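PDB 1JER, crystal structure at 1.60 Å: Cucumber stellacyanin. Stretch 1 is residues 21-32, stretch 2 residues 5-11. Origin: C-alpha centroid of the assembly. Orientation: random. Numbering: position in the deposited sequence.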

# COMPACT_ATOMS: atom_id res chain seq x y z
N ASN A 21 -11.45 5.58 22.95
CA ASN A 21 -10.79 6.75 22.37
C ASN A 21 -9.38 6.40 21.91
O ASN A 21 -8.59 7.30 21.57
CB ASN A 21 -10.62 7.79 23.53
CG ASN A 21 -9.79 7.18 24.66
OD1 ASN A 21 -8.96 7.88 25.26
ND2 ASN A 21 -10.00 5.91 24.95
N PHE A 22 -8.99 5.14 22.00
CA PHE A 22 -7.62 4.77 21.70
C PHE A 22 -7.10 5.28 20.38
O PHE A 22 -5.99 5.83 20.28
CB PHE A 22 -7.48 3.24 21.79
CG PHE A 22 -6.06 2.76 21.53
CD1 PHE A 22 -5.10 2.80 22.51
CD2 PHE A 22 -5.71 2.27 20.27
CE1 PHE A 22 -3.80 2.38 22.28
CE2 PHE A 22 -4.44 1.86 20.03
CZ PHE A 22 -3.45 1.95 21.01
N TYR A 23 -7.79 5.03 19.27
CA TYR A 23 -7.16 5.38 17.97
C TYR A 23 -7.27 6.86 17.71
O TYR A 23 -6.45 7.42 16.97
CB TYR A 23 -7.89 4.60 16.83
CG TYR A 23 -7.37 3.16 16.91
CD1 TYR A 23 -6.08 2.86 16.63
CD2 TYR A 23 -8.26 2.14 17.33
CE1 TYR A 23 -5.60 1.54 16.71
CE2 TYR A 23 -7.77 0.85 17.44
CZ TYR A 23 -6.49 0.55 17.13
OH TYR A 23 -6.00 -0.75 17.28
N SER A 24 -8.24 7.54 18.34
CA SER A 24 -8.24 9.00 18.05
C SER A 24 -7.17 9.67 18.87
O SER A 24 -6.55 10.66 18.46
CB SER A 24 -9.60 9.61 18.12
OG SER A 24 -10.13 9.54 19.42
N GLN A 25 -6.78 9.10 20.03
CA GLN A 25 -5.61 9.72 20.69
C GLN A 25 -4.35 9.42 19.90
O GLN A 25 -3.40 10.22 19.86
CB GLN A 25 -5.48 9.19 22.13
CG GLN A 25 -6.54 9.81 23.05
CD GLN A 25 -6.41 9.38 24.49
OE1 GLN A 25 -6.04 8.25 24.80
NE2 GLN A 25 -6.75 10.29 25.40
N TRP A 26 -4.27 8.22 19.29
CA TRP A 26 -3.07 7.87 18.55
C TRP A 26 -2.92 8.82 17.36
O TRP A 26 -1.85 9.38 17.10
CB TRP A 26 -3.25 6.39 18.00
CG TRP A 26 -2.10 6.08 17.05
CD1 TRP A 26 -0.85 5.70 17.41
CD2 TRP A 26 -2.13 6.13 15.62
NE1 TRP A 26 -0.08 5.53 16.26
CE2 TRP A 26 -0.86 5.79 15.17
CE3 TRP A 26 -3.12 6.44 14.68
CZ2 TRP A 26 -0.50 5.75 13.81
CZ3 TRP A 26 -2.77 6.39 13.35
CH2 TRP A 26 -1.49 6.05 12.91
N ALA A 27 -4.02 9.04 16.63
CA ALA A 27 -3.97 9.90 15.44
C ALA A 27 -3.64 11.35 15.82
O ALA A 27 -2.90 12.00 15.08
CB ALA A 27 -5.33 9.87 14.74
N ALA A 28 -4.13 11.81 16.97
CA ALA A 28 -3.85 13.24 17.33
C ALA A 28 -2.41 13.47 17.68
O ALA A 28 -1.95 14.65 17.78
CB ALA A 28 -4.77 13.61 18.50
N GLY A 29 -1.58 12.46 17.91
CA GLY A 29 -0.18 12.67 18.17
C GLY A 29 0.69 12.69 16.94
O GLY A 29 1.92 12.77 17.05
N LYS A 30 0.11 12.53 15.74
CA LYS A 30 0.93 12.44 14.51
C LYS A 30 0.50 13.56 13.52
O LYS A 30 -0.57 14.11 13.64
CB LYS A 30 0.49 11.14 13.75
CG LYS A 30 0.57 9.90 14.63
CD LYS A 30 1.98 9.48 14.87
CE LYS A 30 2.04 8.13 15.63
NZ LYS A 30 3.41 7.55 15.42
N THR A 31 1.36 13.74 12.50
CA THR A 31 0.95 14.63 11.37
C THR A 31 1.00 13.75 10.10
O THR A 31 2.02 13.04 9.93
CB THR A 31 1.96 15.77 11.22
OG1 THR A 31 1.78 16.65 12.32
CG2 THR A 31 1.74 16.58 9.94
N PHE A 32 -0.07 13.71 9.34
CA PHE A 32 -0.10 12.80 8.17
C PHE A 32 -0.02 13.64 6.89
O PHE A 32 -0.83 14.55 6.76
CB PHE A 32 -1.49 12.08 8.18
CG PHE A 32 -1.65 11.22 9.44
CD1 PHE A 32 -1.01 10.00 9.53
CD2 PHE A 32 -2.40 11.69 10.50
CE1 PHE A 32 -1.15 9.23 10.68
CE2 PHE A 32 -2.52 10.93 11.67
CZ PHE A 32 -1.89 9.70 11.76
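Stretch 2, residues 5-11: VHIVGDN

A short helix can be anchored to a strand and turn through one large aromatic side chain, and the two stretches here illustrate the principle. Stretch 1 forms a helix from Phe22 onward, held by i to i+4 bonds such as Trp26 N to Phe22 O (3.1 Å) and Ala27 N to Tyr23 O (2.9 Å), and then leaves it in extended form at Lys30 to Phe32. Stretch 2 begins as a strand at Val5 and bends through a type II turn from Ile7 to Asp10, closed by Asp10 N to Ile7 O at 2.8 Å. The two run in opposite senses: Gly9 CA lies 6.1 Å from Trp26 CA, whereas the earlier His6 pairs with the later Phe32, CA to CA 8.4 Å. No backbone hydrogen bond joins them; much of the contact is made by side chains of stretch 1, in part against the backbone of stretch 2.

Trp26, with chi1 in t, points toward the turn and lays its indole flat against the backbone there. Val8 CA stands 3.9 Å from the centroid of the six-membered ring and Gly9 CA 3.9 Å from that of the five-membered ring, both over the face as CH-pi contacts. At the indole edge, Trp26 NE1 donates to Asp10 OD1 at 3.1 Å with a nearly straight angle of 165°, with the acceptor near the plane of the ring, as suits an indole N-H.

Gly9 suits this tight packing. Its phi of 75° favours glycine, and a CB in the ideal position would lie only 3.1 Å from Tyr23 CE1. Without one, Gly9 CA can approach Tyr23 CE1 to 3.9 Å, at the edge of the tyrosine ring, and Phe22 CE2 to 4.1 Å. Tyr23 CE1 also meets Val8 CG1 at 3.8 Å, although the CA-to-CB bond of Val8 points away from stretch 1.

Beyond the helix, the carboxylate oxygen that accepts the indole hydrogen bond also faces a cation: Lys30 NZ forms a salt bridge with Asp10 OD1, at 3.4 Å a weak hydrogen bond. Two waters extend the lysine's reach. One links Lys30 NZ (2.8 Å from its O) to His6 ND1 (2.7 Å from the same O); the other accepts from Lys30 NZ at 3.2 Å and from the backbone Ile7 N at 2.8 Å.

His6 completes the seam, pointing toward stretch 1. Phe32 directs its edge at the imidazole face, with centroids 4.6 Å apart and planes at 62°; the closest atoms are Phe32 CD1 and His6 NE2, 3.5 Å apart.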

# COMPACT_ATOMS: atom_id res chain seq x y z
N VAL A 5 5.85 5.79 6.87
CA VAL A 5 4.80 4.71 6.93
C VAL A 5 4.39 4.67 8.41
O VAL A 5 5.20 4.38 9.31
CB VAL A 5 5.42 3.37 6.51
CG1 VAL A 5 4.34 2.26 6.62
CG2 VAL A 5 5.92 3.45 5.07
N HIS A 6 3.17 5.09 8.70
CA HIS A 6 2.80 5.17 10.14
C HIS A 6 2.22 3.78 10.53
O HIS A 6 1.46 3.23 9.74
CB HIS A 6 1.69 6.19 10.29
CG HIS A 6 2.06 7.55 9.79
ND1 HIS A 6 2.67 8.48 10.64
CD2 HIS A 6 1.84 8.13 8.59
CE1 HIS A 6 2.84 9.61 9.93
NE2 HIS A 6 2.36 9.42 8.70
N ILE A 7 2.55 3.33 11.70
CA ILE A 7 2.01 2.02 12.16
C ILE A 7 0.80 2.32 13.05
O ILE A 7 0.93 2.90 14.09
CB ILE A 7 3.08 1.29 13.00
CG1 ILE A 7 4.37 1.02 12.18
CG2 ILE A 7 2.49 -0.09 13.40
CD1 ILE A 7 4.07 0.23 10.91
N VAL A 8 -0.38 1.99 12.52
CA VAL A 8 -1.61 2.35 13.23
C VAL A 8 -1.61 1.72 14.61
O VAL A 8 -1.42 0.51 14.75
CB VAL A 8 -2.83 1.87 12.43
CG1 VAL A 8 -4.11 2.09 13.23
CG2 VAL A 8 -2.94 2.60 11.10
N GLY A 9 -1.75 2.55 15.64
CA GLY A 9 -1.72 2.07 17.02
C GLY A 9 -0.35 1.72 17.53
O GLY A 9 -0.25 1.13 18.63
N ASP A 10 0.71 2.06 16.80
CA ASP A 10 2.08 1.75 17.16
C ASP A 10 2.19 0.27 17.53
O ASP A 10 1.71 -0.59 16.74
CB ASP A 10 2.59 2.66 18.26
CG ASP A 10 2.57 4.14 17.81
OD1 ASP A 10 2.76 4.38 16.61
OD2 ASP A 10 2.44 4.99 18.68
N ASN A 11 2.75 -0.06 18.68
CA ASN A 11 2.99 -1.50 19.01
C ASN A 11 1.68 -2.26 19.21
O ASN A 11 1.69 -3.51 19.14
CB ASN A 11 3.78 -1.57 20.33
CG ASN A 11 5.23 -1.16 20.21
OD1 ASN A 11 5.84 -0.77 21.23
ND2 ASN A 11 5.82 -1.27 19.05
O HOH W 1 4.25 7.64 12.70
O HOH W 2 3.83 4.93 13.59